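Long-range contacts in toxin-like protein (Paenibacillus larvae subsp. larvae BRL-230010, PDB 5DZQ), which probably transfers ADP-ribose from NAD+ to a target protein, as a member of the C3-like group of mono-ADP-ribosyltransferase toxins: residues A81-K86 / G163-Y168; S88-V93 / T157-K162; T134-L139 / P184-Y189. All blocks are in the same frame, centred on the assembly; numbering follows the deposited sequence.

Interaction 1: residues A81-K86 / G163-Y168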
loop_
_atom_site.group_PDB
_atom_site.type_symbol
_atom_site.label_atom_id
_atom_site.label_comp_id
_atom_site.label_asym_id
_atom_site.label_seq_id
_atom_site.Cartn_x
_atom_site.Cartn_y
_atom_site.Cartn_z
ATOM N N ALA B 81 -16.554 -11.903 -11.289
ATOM C CA ALA B 81 -15.313 -12.582 -11.633
ATOM C C ALA B 81 -14.894 -13.510 -10.498
ATOM O O ALA B 81 -14.589 -14.682 -10.724
ATOM C CB ALA B 81 -14.214 -11.577 -11.931
ATOM N N LEU B 82 -14.906 -12.992 -9.273
ATOM C CA LEU B 82 -14.508 -13.792 -8.118
ATOM C C LEU B 82 -15.462 -14.958 -7.875
ATOM O O LEU B 82 -15.054 -15.999 -7.346
ATOM C CB LEU B 82 -14.407 -12.919 -6.866
ATOM C CG LEU B 82 -13.081 -12.164 -6.716
ATOM C CD1 LEU B 82 -13.118 -11.098 -5.592
ATOM C CD2 LEU B 82 -11.923 -13.139 -6.486
ATOM N N LYS B 83 -16.731 -14.798 -8.247
ATOM C CA LYS B 83 -17.686 -15.889 -8.046
ATOM C C LYS B 83 -17.393 -17.077 -8.960
ATOM O O LYS B 83 -17.848 -18.187 -8.699
ATOM C CB LYS B 83 -19.125 -15.416 -8.269
ATOM C CG LYS B 83 -19.765 -14.756 -7.062
ATOM C CD LYS B 83 -21.174 -14.282 -7.393
ATOM C CE LYS B 83 -21.780 -13.497 -6.242
ATOM N NZ LYS B 83 -23.090 -12.880 -6.609
ATOM N N LYS B 84 -16.632 -16.841 -10.025
ATOM C CA LYS B 84 -16.249 -17.911 -10.949
ATOM C C LYS B 84 -15.055 -18.705 -10.425
ATOM O O LYS B 84 -14.614 -19.671 -11.060
ATOM C CB LYS B 84 -15.914 -17.345 -12.334
ATOM C CG LYS B 84 -17.086 -16.712 -13.079
ATOM C CD LYS B 84 -16.639 -16.246 -14.459
ATOM C CE LYS B 84 -17.775 -15.602 -15.239
ATOM N NZ LYS B 84 -17.312 -15.112 -16.570
ATOM N N SER B 85 -14.522 -18.289 -9.279
ATOM C CA SER B 85 -13.417 -19.012 -8.651
ATOM C C SER B 85 -13.920 -19.875 -7.508
ATOM O O SER B 85 -14.890 -19.523 -6.843
ATOM C CB SER B 85 -12.345 -18.046 -8.138
ATOM O OG SER B 85 -12.808 -17.314 -7.012
ATOM N N LYS B 86 -13.257 -21.012 -7.295
ATOM C CA LYS B 86 -13.567 -21.918 -6.188
ATOM C C LYS B 86 -12.285 -22.575 -5.717
ATOM O O LYS B 86 -11.623 -23.251 -6.501
ATOM C CB LYS B 86 -14.561 -23.006 -6.598
ATOM C CG LYS B 86 -15.996 -22.560 -6.824
ATOM C CD LYS B 86 -16.856 -23.767 -7.181
ATOM C CE LYS B 86 -18.230 -23.363 -7.696
ATOM N NZ LYS B 86 -18.935 -24.519 -8.335
ATOM N N GLY B 163 -13.580 -24.819 -1.431
ATOM C CA GLY B 163 -14.835 -24.468 -2.071
ATOM C C GLY B 163 -15.178 -22.992 -1.998
ATOM O O GLY B 163 -16.105 -22.544 -2.664
ATOM N N ALA B 164 -14.431 -22.234 -1.196
ATOM C CA ALA B 164 -14.673 -20.794 -1.052
ATOM C C ALA B 164 -14.370 -20.054 -2.342
ATOM O O ALA B 164 -13.482 -20.453 -3.106
ATOM C CB ALA B 164 -13.836 -20.217 0.084
ATOM N N HIS B 165 -15.109 -18.977 -2.593
ATOM C CA HIS B 165 -14.738 -18.080 -3.662
ATOM C C HIS B 165 -13.434 -17.427 -3.242
ATOM O O HIS B 165 -13.328 -16.840 -2.158
ATOM C CB HIS B 165 -15.837 -17.049 -3.946
ATOM C CG HIS B 165 -17.118 -17.658 -4.428
ATOM N ND1 HIS B 165 -17.154 -18.654 -5.384
ATOM C CD2 HIS B 165 -18.405 -17.431 -4.077
ATOM C CE1 HIS B 165 -18.408 -19.008 -5.601
ATOM N NE2 HIS B 165 -19.188 -18.283 -4.818
ATOM N N ALA B 166 -12.429 -17.574 -4.089
ATOM C CA ALA B 166 -11.109 -17.005 -3.841
ATOM C C ALA B 166 -10.287 -17.292 -5.070
ATOM O O ALA B 166 -10.225 -18.439 -5.512
ATOM C CB ALA B 166 -10.451 -17.611 -2.588
ATOM N N GLY B 167 -9.674 -16.261 -5.637
ATOM C CA GLY B 167 -8.895 -16.435 -6.848
ATOM C C GLY B 167 -7.440 -16.047 -6.663
ATOM O O GLY B 167 -7.133 -15.060 -5.991
ATOM N N TYR B 168 -6.539 -16.837 -7.241
ATOM C CA TYR B 168 -5.126 -16.479 -7.219
ATOM C C TYR B 168 -4.837 -15.393 -8.243
ATOM O O TYR B 168 -5.298 -15.460 -9.387
ATOM C CB TYR B 168 -4.260 -17.707 -7.483
ATOM C CG TYR B 168 -4.258 -18.692 -6.331
ATOM C CD1 TYR B 168 -5.257 -19.654 -6.206
ATOM C CD2 TYR B 168 -3.262 -18.652 -5.360
ATOM C CE1 TYR B 168 -5.260 -20.562 -5.142
ATOM C CE2 TYR B 168 -3.254 -19.557 -4.302
ATOM C CZ TYR B 168 -4.251 -20.503 -4.199
ATOM O OH TYR B 168 -4.235 -21.388 -3.143
#

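Interaction 2: residues S88-V93 / T157-K162. With GOL (glycerol), chain F.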
loop_
_atom_site.group_PDB
_atom_site.type_symbol
_atom_site.label_atom_id
_atom_site.label_comp_id
_atom_site.label_asym_id
_atom_site.label_seq_id
_atom_site.Cartn_x
_atom_site.Cartn_y
_atom_site.Cartn_z
ATOM N N SER B 88 -9.570 -24.994 -4.479
ATOM C CA SER B 88 -9.496 -26.438 -4.700
ATOM C C SER B 88 -9.294 -27.215 -3.402
ATOM O O SER B 88 -9.694 -28.363 -3.301
ATOM C CB SER B 88 -8.374 -26.769 -5.684
ATOM O OG SER B 88 -7.106 -26.465 -5.128
ATOM N N GLU B 89 -8.669 -26.579 -2.415
ATOM C CA GLU B 89 -8.495 -27.177 -1.093
ATOM C C GLU B 89 -8.392 -26.089 -0.033
ATOM O O GLU B 89 -8.248 -24.916 -0.358
ATOM C CB GLU B 89 -7.257 -28.076 -1.058
ATOM C CG GLU B 89 -7.563 -29.549 -1.335
ATOM C CD GLU B 89 -6.315 -30.409 -1.426
ATOM O OE1 GLU B 89 -5.293 -30.039 -0.809
ATOM O OE2 GLU B 89 -6.358 -31.450 -2.119
ATOM N N THR B 90 -8.480 -26.469 1.237
ATOM C CA THR B 90 -8.331 -25.484 2.304
ATOM C C THR B 90 -6.898 -24.964 2.335
ATOM O O THR B 90 -5.961 -25.738 2.193
ATOM C CB THR B 90 -8.704 -26.083 3.667
ATOM O OG1 THR B 90 -10.083 -26.460 3.641
ATOM C CG2 THR B 90 -8.492 -25.070 4.782
ATOM N N VAL B 91 -6.727 -23.652 2.487
ATOM C CA VAL B 91 -5.388 -23.062 2.506
ATOM C C VAL B 91 -5.214 -22.068 3.650
ATOM O O VAL B 91 -6.186 -21.469 4.122
ATOM C CB VAL B 91 -5.070 -22.333 1.186
ATOM C CG1 VAL B 91 -5.166 -23.280 0.010
ATOM C CG2 VAL B 91 -6.005 -21.159 0.997
ATOM N N GLN B 92 -3.971 -21.902 4.092
ATOM C CA GLN B 92 -3.618 -20.841 5.040
ATOM C C GLN B 92 -2.994 -19.653 4.318
ATOM O O GLN B 92 -2.062 -19.822 3.545
ATOM C CB GLN B 92 -2.639 -21.352 6.098
ATOM C CG GLN B 92 -3.191 -22.417 7.010
ATOM C CD GLN B 92 -3.756 -21.852 8.301
ATOM O OE1 GLN B 92 -3.285 -20.829 8.813
ATOM N NE2 GLN B 92 -4.769 -22.521 8.839
ATOM N N VAL B 93 -3.500 -18.449 4.567
ATOM C CA VAL B 93 -2.894 -17.256 3.995
ATOM C C VAL B 93 -2.678 -16.236 5.098
ATOM O O VAL B 93 -3.116 -16.445 6.229
ATOM C CB VAL B 93 -3.759 -16.659 2.872
ATOM C CG1 VAL B 93 -3.848 -17.650 1.712
ATOM C CG2 VAL B 93 -5.153 -16.325 3.398
ATOM N N THR B 157 -3.311 -14.490 10.257
ATOM C CA THR B 157 -3.363 -15.669 9.394
ATOM C C THR B 157 -4.817 -16.102 9.270
ATOM O O THR B 157 -5.573 -16.015 10.234
ATOM C CB THR B 157 -2.509 -16.843 9.924
ATOM O OG1 THR B 157 -2.786 -17.056 11.311
ATOM C CG2 THR B 157 -1.028 -16.555 9.743
ATOM N N LEU B 158 -5.203 -16.544 8.078
ATOM C CA LEU B 158 -6.583 -16.925 7.805
ATOM C C LEU B 158 -6.648 -18.312 7.204
ATOM O O LEU B 158 -5.926 -18.622 6.254
ATOM C CB LEU B 158 -7.259 -15.939 6.843
ATOM C CG LEU B 158 -7.342 -14.469 7.249
ATOM C CD1 LEU B 158 -6.782 -13.564 6.161
ATOM C CD2 LEU B 158 -8.777 -14.094 7.563
ATOM N N LYS B 159 -7.533 -19.134 7.744
ATOM C CA LYS B 159 -7.824 -20.420 7.136
ATOM C C LYS B 159 -8.986 -20.217 6.174
ATOM O O LYS B 159 -10.068 -19.788 6.567
ATOM C CB LYS B 159 -8.147 -21.470 8.205
ATOM C CG LYS B 159 -8.617 -22.810 7.652
ATOM C CD LYS B 159 -8.786 -23.857 8.770
ATOM C CE LYS B 159 -9.691 -23.340 9.879
ATOM N NZ LYS B 159 -9.724 -24.267 11.049
ATOM N N VAL B 160 -8.741 -20.472 4.897
ATOM C CA VAL B 160 -9.780 -20.309 3.888
ATOM C C VAL B 160 -10.221 -21.695 3.469
ATOM O O VAL B 160 -9.406 -22.484 2.994
ATOM C CB VAL B 160 -9.285 -19.514 2.670
ATOM C CG1 VAL B 160 -10.446 -19.134 1.769
ATOM C CG2 VAL B 160 -8.540 -18.268 3.122
ATOM N N PRO B 161 -11.516 -22.002 3.645
ATOM C CA PRO B 161 -12.008 -23.368 3.436
ATOM C C PRO B 161 -12.090 -23.769 1.970
ATOM O O PRO B 161 -12.300 -22.922 1.109
ATOM C CB PRO B 161 -13.407 -23.334 4.060
ATOM C CG PRO B 161 -13.838 -21.922 3.915
ATOM C CD PRO B 161 -12.587 -21.085 4.073
ATOM N N LYS B 162 -11.914 -25.060 1.700
ATOM C CA LYS B 162 -12.169 -25.624 0.380
ATOM C C LYS B 162 -13.530 -25.170 -0.149
ATOM O O LYS B 162 -14.516 -25.119 0.594
ATOM C CB LYS B 162 -12.105 -27.159 0.445
ATOM C CG LYS B 162 -12.224 -27.860 -0.902
ATOM C CD LYS B 162 -12.302 -29.368 -0.720
ATOM C CE LYS B 162 -12.095 -30.109 -2.031
ATOM N NZ LYS B 162 -13.136 -29.774 -3.032
HETATM C C1 GOL F . -7.430 -20.714 12.609
HETATM O O1 GOL F . -7.544 -19.790 13.670
HETATM C C2 GOL F . -5.979 -20.787 12.158
HETATM O O2 GOL F . -5.800 -21.976 11.417
HETATM C C3 GOL F . -5.673 -19.583 11.268
HETATM O O3 GOL F . -4.273 -19.425 11.177
#

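Interaction 3: residues T134-L139 / P184-Y189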
loop_
_atom_site.group_PDB
_atom_site.type_symbol
_atom_site.label_atom_id
_atom_site.label_comp_id
_atom_site.label_asym_id
_atom_site.label_seq_id
_atom_site.Cartn_x
_atom_site.Cartn_y
_atom_site.Cartn_z
ATOM N N THR B 134 -16.280 -8.422 9.594
ATOM C CA THR B 134 -16.448 -8.284 8.156
ATOM C C THR B 134 -15.387 -7.341 7.601
ATOM O O THR B 134 -15.160 -6.272 8.157
ATOM C CB THR B 134 -17.850 -7.748 7.804
ATOM O OG1 THR B 134 -18.841 -8.695 8.216
ATOM C CG2 THR B 134 -17.970 -7.517 6.308
ATOM N N GLU B 135 -14.716 -7.758 6.530
ATOM C CA GLU B 135 -13.840 -6.870 5.784
ATOM C C GLU B 135 -14.645 -6.296 4.619
ATOM O O GLU B 135 -15.038 -7.023 3.715
ATOM C CB GLU B 135 -12.598 -7.599 5.266
ATOM C CG GLU B 135 -11.696 -6.729 4.369
ATOM C CD GLU B 135 -11.359 -5.377 4.992
ATOM O OE1 GLU B 135 -10.928 -5.367 6.168
ATOM O OE2 GLU B 135 -11.553 -4.323 4.321
ATOM N N TYR B 136 -14.890 -4.995 4.651
ATOM C CA TYR B 136 -15.664 -4.341 3.606
ATOM C C TYR B 136 -14.979 -4.318 2.243
ATOM O O TYR B 136 -15.632 -4.460 1.210
ATOM C CB TYR B 136 -15.978 -2.926 4.047
ATOM C CG TYR B 136 -16.875 -2.911 5.254
ATOM C CD1 TYR B 136 -17.972 -3.764 5.331
ATOM C CD2 TYR B 136 -16.624 -2.067 6.323
ATOM C CE1 TYR B 136 -18.805 -3.765 6.434
ATOM C CE2 TYR B 136 -17.459 -2.054 7.432
ATOM C CZ TYR B 136 -18.542 -2.912 7.483
ATOM O OH TYR B 136 -19.369 -2.914 8.584
ATOM N N GLY B 137 -13.669 -4.104 2.236
ATOM C CA GLY B 137 -12.934 -4.093 0.989
ATOM C C GLY B 137 -12.721 -5.511 0.487
ATOM O O GLY B 137 -13.096 -6.470 1.155
ATOM N N TYR B 138 -12.145 -5.638 -0.705
ATOM C CA TYR B 138 -11.671 -6.931 -1.187
ATOM C C TYR B 138 -10.507 -7.331 -0.298
ATOM O O TYR B 138 -9.810 -6.473 0.239
ATOM C CB TYR B 138 -11.236 -6.862 -2.649
ATOM C CG TYR B 138 -12.394 -6.622 -3.597
ATOM C CD1 TYR B 138 -13.188 -7.679 -4.039
ATOM C CD2 TYR B 138 -12.715 -5.343 -4.008
ATOM C CE1 TYR B 138 -14.270 -7.458 -4.899
ATOM C CE2 TYR B 138 -13.780 -5.117 -4.859
ATOM C CZ TYR B 138 -14.559 -6.172 -5.294
ATOM O OH TYR B 138 -15.625 -5.919 -6.142
ATOM N N LEU B 139 -10.297 -8.625 -0.139
ATOM C CA LEU B 139 -9.317 -9.081 0.830
ATOM C C LEU B 139 -8.153 -9.792 0.135
ATOM O O LEU B 139 -8.251 -10.968 -0.213
ATOM C CB LEU B 139 -10.003 -9.992 1.843
ATOM C CG LEU B 139 -9.190 -10.567 3.003
ATOM C CD1 LEU B 139 -8.528 -9.451 3.770
ATOM C CD2 LEU B 139 -10.096 -11.386 3.910
ATOM N N PRO B 184 -13.356 -12.304 -1.924
ATOM C CA PRO B 184 -14.436 -11.342 -2.160
ATOM C C PRO B 184 -14.489 -10.214 -1.122
ATOM O O PRO B 184 -14.054 -10.368 0.024
ATOM C CB PRO B 184 -15.707 -12.204 -2.062
ATOM C CG PRO B 184 -15.260 -13.577 -2.435
ATOM C CD PRO B 184 -13.840 -13.698 -1.939
ATOM N N ARG B 185 -15.046 -9.085 -1.527
ATOM C CA ARG B 185 -15.379 -8.044 -0.575
ATOM C C ARG B 185 -16.461 -8.586 0.372
ATOM O O ARG B 185 -17.118 -9.590 0.071
ATOM C CB ARG B 185 -15.847 -6.777 -1.290
ATOM C CG ARG B 185 -17.198 -6.920 -1.971
ATOM C CD ARG B 185 -17.522 -5.683 -2.777
ATOM N NE ARG B 185 -18.827 -5.794 -3.420
ATOM C CZ ARG B 185 -19.960 -5.325 -2.912
ATOM N NH1 ARG B 185 -19.971 -4.701 -1.744
ATOM N NH2 ARG B 185 -21.090 -5.471 -3.586
ATOM N N ASN B 186 -16.614 -7.939 1.523
ATOM C CA ASN B 186 -17.519 -8.400 2.590
ATOM C C ASN B 186 -17.234 -9.812 3.102
ATOM O O ASN B 186 -18.136 -10.500 3.580
ATOM C CB ASN B 186 -18.980 -8.308 2.133
ATOM C CG ASN B 186 -19.457 -6.881 2.010
ATOM O OD1 ASN B 186 -18.915 -5.978 2.645
ATOM N ND2 ASN B 186 -20.480 -6.666 1.189
ATOM N N THR B 187 -15.979 -10.241 3.031
ATOM C CA THR B 187 -15.613 -11.540 3.591
ATOM C C THR B 187 -15.818 -11.516 5.098
ATOM O O THR B 187 -15.475 -10.539 5.761
ATOM C CB THR B 187 -14.163 -11.915 3.262
ATOM O OG1 THR B 187 -14.095 -12.342 1.897
ATOM C CG2 THR B 187 -13.675 -13.053 4.145
ATOM N N LYS B 188 -16.419 -12.578 5.624
ATOM C CA LYS B 188 -16.658 -12.693 7.055
ATOM C C LYS B 188 -15.671 -13.691 7.602
ATOM O O LYS B 188 -15.464 -14.744 7.007
ATOM C CB LYS B 188 -18.101 -13.127 7.351
ATOM C CG LYS B 188 -19.146 -12.042 7.039
ATOM C CD LYS B 188 -20.480 -12.316 7.704
ATOM C CE LYS B 188 -21.429 -11.119 7.541
ATOM N NZ LYS B 188 -22.632 -11.228 8.426
ATOM N N TYR B 189 -15.042 -13.353 8.722
ATOM C CA TYR B 189 -14.080 -14.248 9.323
ATOM C C TYR B 189 -14.217 -14.229 10.838
ATOM O O TYR B 189 -14.479 -13.185 11.442
ATOM C CB TYR B 189 -12.651 -13.879 8.892
ATOM C CG TYR B 189 -12.231 -12.476 9.247
ATOM C CD1 TYR B 189 -12.514 -11.409 8.403
ATOM C CD2 TYR B 189 -11.534 -12.215 10.421
ATOM C CE1 TYR B 189 -12.127 -10.116 8.725
ATOM C CE2 TYR B 189 -11.141 -10.930 10.750
ATOM C CZ TYR B 189 -11.439 -9.885 9.896
ATOM O OH TYR B 189 -11.057 -8.610 10.220
HETATM O O HOH W 1 -18.041 -4.554 0.359
HETATM O O HOH W 2 -13.343 -8.982 2.162
#

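Interaction 1: residues A81-K86 / G163-Y168
His165 carries its ring anti to its own carbonyl carbon (chi1 -63°), and this brings the imidazole to the end of helix 69-83, where it meets Ser85. Ser85 has OG between its backbone N and carbonyl carbon (chi1 70°), which turns the hydroxyl back to Leu82. The main bond runs from His165 ND1 to Ser85 O at 2.8 Å. It is almost straight, 171° at the hydrogen, and Ser85 O lies in the ring plane. This bond fixes the rotation of the imidazole and implies that ND1 carries a proton, since a carbonyl oxygen can only accept. Lys83 CA lies over one face of the His165 ring, 4.0 Å from its centroid, in a CH-pi contact. Ser85 OG donates to Leu82 O at 2.6 Å. The same carbonyl also accepts Ser85 N, so two donors grip it. Ser85 OG also receives a weak bond from Ala166 N, 3.0 Å away. Leu82 CD2 packs on Gly167 N at 3.9 Å, and Trp32 of helix 29-35 lies against both Leu82 and Ser85. Backbone bonds from Leu87 to Gly163 and Ala164 continue the junction. The arrangement ties the exit of helix 69-83 to the loop entering strand 167-170, a helix-to-sheet junction in the alpha/beta fold of C3-like ADP-ribosyltransferases.

Interaction 2: residues S88-V93 / T157-K162
Val91 and Val93 pair with Val160 and Leu158 through four backbone hydrogen bonds. They form an antiparallel pair of strands at the edge of the five-stranded mixed sheet, where 91-97 is outermost. Val91 with Val160 and Val93 with Leu158 are hydrogen-bonded pairs; Gln92 with Lys159 is the non-hydrogen-bonded pair between them. On the face of Val91, Val93, Leu158 and Val160, Val93 CG2 meets Val160 CG2 at 3.9 Å, the side chains crossing obliquely. This face packs on the three-stranded sheet: Leu181 on Val91 and Val93, Leu183 on Val160, Thr141 on Val93 and Leu158. On the other face, Gln92 NE2 lies 3.6 Å from Lys159 CB. Bending at chi2 (-94°) lays the Gln92 amide back across the neighbouring strand. There it holds a glycerol, probably from the crystallisation liquor: Gln92 NE2 donates to glycerol O2 at 2.8 Å, and glycerol O3 donates to Gln92 OE1. Thr157 OG1 donates to glycerol O3, and Asp192 also binds the glycerol. Farther out, strand 203-211 supports strand 154-160 from its other edge through backbone bonds to Thr157 and Lys159. Beyond the paired strands, Thr90 OG1 accepts Lys162 N at 3.0 Å, with 152° at the hydrogen.

Interaction 3: residues T134-L139 / P184-Y189
The Tyr138 ring takes Arg185 CB over one face, 4.0 Å from its centroid, in a CH-pi contact. Arg185 CG sits between its backbone N and carbonyl carbon (chi1 69°), and the extended chain runs past the ring, with Arg185 CD 3.9 Å from Tyr138 OH. The guanidinium plane is turned 69° from the ring. Asp79 of helix 69-83 bonds Tyr138 OH and forms a salt bridge with Arg185 NE. The Tyr136 ring is met at its edge, in plane, by Asn186 OD1, 3.6 Å from Tyr136 CD1; ring and amide stand nearly perpendicular. Water 1, at the guanidinium edge, accepts from Arg185 NH1 and donates to Tyr136 O at 2.6 Å and weakly to Asn186 OD1. These groups lie where two sheets meet: strands 132-135 and 187-198 pair in the five-stranded sheet, strands 139-142 and 179-183 in the three-stranded one. Glu135 N donates to Thr187 O at 3.0 Å. A second water accepts from Thr187 N at 3.0 Å, close to Gly137 O and Pro184 O. Thr187 OG1 donates to Pro184 O at 2.7 Å, and Leu139 CD2 rests on Thr187 CG2. Glu135 OE2 accepts Gly137 N at 3.0 Å and also forms a salt bridge with Arg59.

Overall arrangement
All three contacts are partly buried; interaction 3 lies closest to the chain centre, about 7 Å between centres. Six of twelve touching residues are exposed in interaction 2, three of nine in interaction 1, one of twelve in interaction 3. Interactions 2 and 3 reach opposite edges of the same five-stranded sheet, and Leu158 CD2 touches Tyr189 CB between them. Interaction 1 joins a helix end to the three-stranded sheet. Its Leu82 packs on Tyr138 and Pro184 of interaction 3, and Tyr168 reaches Val91 of interaction 2. Regular backbone pairing dominates interaction 2. Interaction 1 depends on a histidine and a serine, interaction 3 on tyrosine rings met at a face and at an edge, charged groups and waters.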